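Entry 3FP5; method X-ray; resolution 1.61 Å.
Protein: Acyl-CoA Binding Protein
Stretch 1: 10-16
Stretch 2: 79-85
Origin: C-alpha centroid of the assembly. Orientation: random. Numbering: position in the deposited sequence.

Stretch 1 10-16: KAVEIVQ
Stretch 2 (79-85) KYVEKLL

A small residue on one helix can serve as the floor on which larger side chains of another pack, and residues 10-16 and 79-85 of this acyl-CoA binding protein illustrate the principle. Both stretches are helical, with phi/psi mostly near -60/-45, and both belong to longer helices. Successive turns are tied by i to i+4 bonds such as Val15 N to Ala11 O (2.8 Å) and Leu84 N to Tyr80 O (3.1 Å). The axes run in the same general direction, crossing at +47° with a closest approach of 9.7 Å, and the register is set by Ala11 and Val81, whose CA atoms lie 5.8 Å apart.

Tyr80 and Leu84, one turn apart and both pointing toward the first helix, cover the most surface, and Ala11 is the small residue they share. Tyr80 (chi1 t, chi2 104°) brings its ring edge to the methyl of Ala11, with CE2 3.8 Å from Ala11 CB. Its ring then reaches Val12 (chi1 t), where CZ lies 3.8 Å from CG2, and Val15 (chi1 t), whose CG2 is 3.9 Å from Tyr80 CE2. Tyr80 OH lies 3.2 Å from Val15 CB, a packing contact; its hydrogen bonding is satisfied elsewhere in the structure.

In Leu84 (chi1 t, chi2 p), CD2 packs 3.7 Å from Ala11 CB, and both methyls lie near Ile14 (chi1 m, chi2 t) and Val15, with CD2 3.9 Å from Ile14 CG2 and CD1 4.1 Å from Val15 CG2. These aliphatic groups meet by van der Waals packing in a region where Ala11, Ile14 and Leu84 are buried. Val81, also t, adds CG2 at 4.0 Å from Ala11 CB.

No hydrogen bond joins the stretches: the 316 Å² they bury depends on apolar packing. Charge stays off this contact, as where Lys10 (t, p, p, t) folds along its own helix to Glu13 (t, t), forming a salt bridge with NZ 2.9 Å from OE1.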

ATOM      1  N   LYS A  10       8.870   2.027  -5.961  1.00 10.89           N
ATOM      2  CA  LYS A  10       9.860   1.567  -4.979  1.00 10.63           C
ATOM      3  C   LYS A  10       9.164   1.069  -3.702  1.00 11.42           C
ATOM      4  O   LYS A  10       9.512   0.011  -3.157  1.00 11.91           O
ATOM      5  CB  LYS A  10      10.865   2.684  -4.666  1.00 10.93           C
ATOM      6  CG  LYS A  10      11.993   2.301  -3.691  1.00 11.86           C
ATOM      7  CD  LYS A  10      12.757   1.029  -4.113  1.00 12.40           C
ATOM      8  CE  LYS A  10      13.505   1.224  -5.423  1.00 14.72           C
ATOM      9  NZ  LYS A  10      14.365   0.067  -5.807  1.00 14.78           N
ATOM     10  N   ALA A  11       8.173   1.814  -3.227  1.00 10.34           N
ATOM     11  CA  ALA A  11       7.401   1.406  -2.060  1.00  9.66           C
ATOM     12  C   ALA A  11       6.747   0.030  -2.268  1.00 11.22           C
ATOM     13  O   ALA A  11       6.762  -0.811  -1.366  1.00 10.42           O
ATOM     14  CB  ALA A  11       6.339   2.458  -1.707  1.00 11.95           C
ATOM     15  N   VAL A  12       6.159  -0.181  -3.446  1.00 10.65           N
ATOM     16  CA  VAL A  12       5.524  -1.456  -3.779  1.00 10.82           C
ATOM     17  C   VAL A  12       6.548  -2.600  -3.724  1.00 11.99           C
ATOM     18  O   VAL A  12       6.284  -3.654  -3.151  1.00 12.54           O
ATOM     19  CB  VAL A  12       4.883  -1.395  -5.179  1.00 11.76           C
ATOM     20  CG1 VAL A  12       4.473  -2.792  -5.668  1.00 11.24           C
ATOM     21  CG2 VAL A  12       3.681  -0.458  -5.152  1.00 11.69           C
ATOM     22  N   GLU A  13       7.716  -2.381  -4.317  1.00 10.66           N
ATOM     23  CA  GLU A  13       8.778  -3.379  -4.288  1.00 10.88           C
ATOM     24  C   GLU A  13       9.132  -3.743  -2.853  1.00 13.59           C
ATOM     25  O   GLU A  13       9.321  -4.915  -2.527  1.00 13.83           O
ATOM     26  CB  GLU A  13      10.018  -2.854  -5.012  1.00 12.58           C
ATOM     27  CG  GLU A  13      11.168  -3.819  -4.992  1.00 26.36           C
ATOM     28  CD  GLU A  13      12.423  -3.242  -5.621  1.00 30.27           C
ATOM     29  OE1 GLU A  13      12.394  -2.048  -6.033  1.00 19.49           O
ATOM     30  OE2 GLU A  13      13.421  -3.994  -5.702  1.00 26.67           O
ATOM     31  N   ILE A  14       9.224  -2.728  -1.997  1.00 12.09           N
ATOM     32  CA  ILE A  14       9.558  -2.950  -0.590  1.00 11.90           C
ATOM     33  C   ILE A  14       8.447  -3.734   0.121  1.00 11.89           C
ATOM     34  O   ILE A  14       8.711  -4.727   0.792  1.00 15.10           O
ATOM     35  CB  ILE A  14       9.850  -1.615   0.134  1.00 12.01           C
ATOM     36  CG1 ILE A  14      11.187  -1.047  -0.363  1.00 11.92           C
ATOM     37  CG2 ILE A  14       9.872  -1.809   1.646  1.00 17.62           C
ATOM     38  CD1 ILE A  14      11.400   0.398  -0.010  1.00 14.77           C
ATOM     39  N   VAL A  15       7.207  -3.288  -0.038  1.00  9.94           N
ATOM     40  CA  VAL A  15       6.078  -3.955   0.585  1.00  9.69           C
ATOM     41  C   VAL A  15       6.008  -5.423   0.159  1.00 13.99           C
ATOM     42  O   VAL A  15       5.828  -6.314   0.999  1.00 17.87           O
ATOM     43  CB  VAL A  15       4.752  -3.236   0.259  1.00 12.13           C
ATOM     44  CG1 VAL A  15       3.578  -4.113   0.644  1.00 14.13           C
ATOM     45  CG2 VAL A  15       4.702  -1.887   0.984  1.00 15.62           C
ATOM     46  N   GLN A  16       6.179  -5.674  -1.137  1.00 12.79           N
ATOM     47  CA  GLN A  16       6.159  -7.052  -1.648  1.00 16.69           C
ATOM     48  C   GLN A  16       7.293  -7.895  -1.080  1.00 20.70           C
ATOM     49  O   GLN A  16       7.203  -9.129  -1.047  1.00 27.72           O
ATOM     50  CB  GLN A  16       6.226  -7.068  -3.175  1.00 21.41           C
ATOM     51  CG  GLN A  16       4.959  -6.589  -3.847  1.00 27.48           C
ATOM     52  CD  GLN A  16       5.144  -6.375  -5.333  1.00 37.89           C
ATOM     53  OE1 GLN A  16       6.275  -6.280  -5.825  1.00 41.98           O
ATOM     54  NE2 GLN A  16       4.036  -6.285  -6.060  1.00 39.20           N
ATOM     55  N   LYS A  79      -0.605   8.296  -0.634  1.00 13.82           N
ATOM     56  CA  LYS A  79      -1.119   7.563   0.513  1.00 12.74           C
ATOM     57  C   LYS A  79      -0.372   6.245   0.734  1.00 13.06           C
ATOM     58  O   LYS A  79      -0.092   5.865   1.871  1.00 15.64           O
ATOM     59  CB  LYS A  79      -2.618   7.302   0.333  1.00 12.50           C
ATOM     60  CG  LYS A  79      -3.461   8.570   0.405  1.00 17.89           C
ATOM     61  CD  LYS A  79      -3.170   9.314   1.695  1.00 27.01           C
ATOM     62  CE  LYS A  79      -4.081  10.524   1.863  1.00 33.94           C
ATOM     63  NZ  LYS A  79      -3.713  11.318   3.071  1.00 34.40           N
ATOM     64  N   TYR A  80      -0.063   5.552  -0.357  1.00 10.53           N
ATOM     65  CA  TYR A  80       0.635   4.270  -0.284  1.00 10.72           C
ATOM     66  C   TYR A  80       2.050   4.481   0.272  1.00 11.66           C
ATOM     67  O   TYR A  80       2.467   3.829   1.248  1.00 11.34           O
ATOM     68  CB  TYR A  80       0.681   3.621  -1.677  1.00 11.07           C
ATOM     69  CG  TYR A  80       1.180   2.193  -1.683  1.00 13.34           C
ATOM     70  CD1 TYR A  80       0.305   1.115  -1.839  1.00 11.31           C
ATOM     71  CD2 TYR A  80       2.536   1.917  -1.535  1.00 13.11           C
ATOM     72  CE1 TYR A  80       0.786  -0.205  -1.839  1.00 13.72           C
ATOM     73  CE2 TYR A  80       3.015   0.614  -1.538  1.00 12.31           C
ATOM     74  CZ  TYR A  80       2.143  -0.440  -1.686  1.00 15.73           C
ATOM     75  OH  TYR A  80       2.656  -1.726  -1.681  1.00 13.38           O
ATOM     76  N   VAL A  81       2.786   5.403  -0.343  1.00  9.39           N
ATOM     77  CA  VAL A  81       4.154   5.692   0.106  1.00 10.81           C
ATOM     78  C   VAL A  81       4.169   6.152   1.564  1.00 16.26           C
ATOM     79  O   VAL A  81       4.950   5.659   2.389  1.00 12.84           O
ATOM     80  CB  VAL A  81       4.840   6.744  -0.797  1.00  9.10           C
ATOM     81  CG1 VAL A  81       6.161   7.229  -0.159  1.00 13.11           C
ATOM     82  CG2 VAL A  81       5.065   6.169  -2.195  1.00 11.26           C
ATOM     83  N   GLU A  82       3.292   7.091   1.892  1.00 14.19           N
ATOM     84  CA  GLU A  82       3.233   7.604   3.251  1.00 15.03           C
ATOM     85  C   GLU A  82       2.903   6.538   4.302  1.00 14.80           C
ATOM     86  O   GLU A  82       3.460   6.565   5.405  1.00 16.67           O
ATOM     87  CB  GLU A  82       2.259   8.778   3.325  1.00 15.49           C
ATOM     88  CG  GLU A  82       2.843  10.035   2.714  1.00 20.03           C
ATOM     89  CD  GLU A  82       1.874  11.193   2.753  1.00 26.40           C
ATOM     90  OE1 GLU A  82       0.700  10.977   3.130  1.00 31.57           O
ATOM     91  OE2 GLU A  82       2.296  12.315   2.406  1.00 30.35           O
ATOM     92  N   LYS A  83       2.020   5.596   3.968  1.00 13.64           N
ATOM     93  CA  LYS A  83       1.715   4.511   4.894  1.00 13.46           C
ATOM     94  C   LYS A  83       2.955   3.652   5.154  1.00 15.11           C
ATOM     95  O   LYS A  83       3.222   3.253   6.290  1.00 14.80           O
ATOM     96  CB  LYS A  83       0.582   3.628   4.369  1.00 15.98           C
ATOM     97  CG  LYS A  83       0.249   2.445   5.284  1.00 15.97           C
ATOM     98  CD  LYS A  83      -0.103   2.924   6.681  1.00 15.22           C
ATOM     99  CE  LYS A  83      -1.438   3.662   6.675  1.00 16.78           C
ATOM    100  NZ  LYS A  83      -1.836   4.080   8.041  1.00 20.29           N
ATOM    101  N   LEU A  84       3.709   3.360   4.100  1.00 12.42           N
ATOM    102  CA  LEU A  84       4.932   2.582   4.272  1.00 14.08           C
ATOM    103  C   LEU A  84       5.935   3.364   5.125  1.00 11.83           C
ATOM    104  O   LEU A  84       6.571   2.807   6.034  1.00 12.69           O
ATOM    105  CB  LEU A  84       5.543   2.228   2.912  1.00 14.29           C
ATOM    106  CG  LEU A  84       6.877   1.483   2.997  1.00 12.38           C
ATOM    107  CD1 LEU A  84       6.730   0.183   3.820  1.00 14.36           C
ATOM    108  CD2 LEU A  84       7.407   1.186   1.602  1.00 13.40           C
ATOM    109  N   LEU A  85       6.086   4.659   4.848  1.00 12.76           N
ATOM    110  CA  LEU A  85       7.015   5.463   5.652  1.00 13.96           C
ATOM    111  C   LEU A  85       6.614   5.475   7.125  1.00 16.36           C
ATOM    112  O   LEU A  85       7.467   5.359   8.009  1.00 15.66           O
ATOM    113  CB  LEU A  85       7.137   6.890   5.110  1.00 14.25           C
ATOM    114  CG  LEU A  85       7.876   6.968   3.774  1.00 13.68           C
ATOM    115  CD1 LEU A  85       7.832   8.371   3.200  1.00 17.84           C
ATOM    116  CD2 LEU A  85       9.318   6.503   3.951  1.00 17.42           C
TER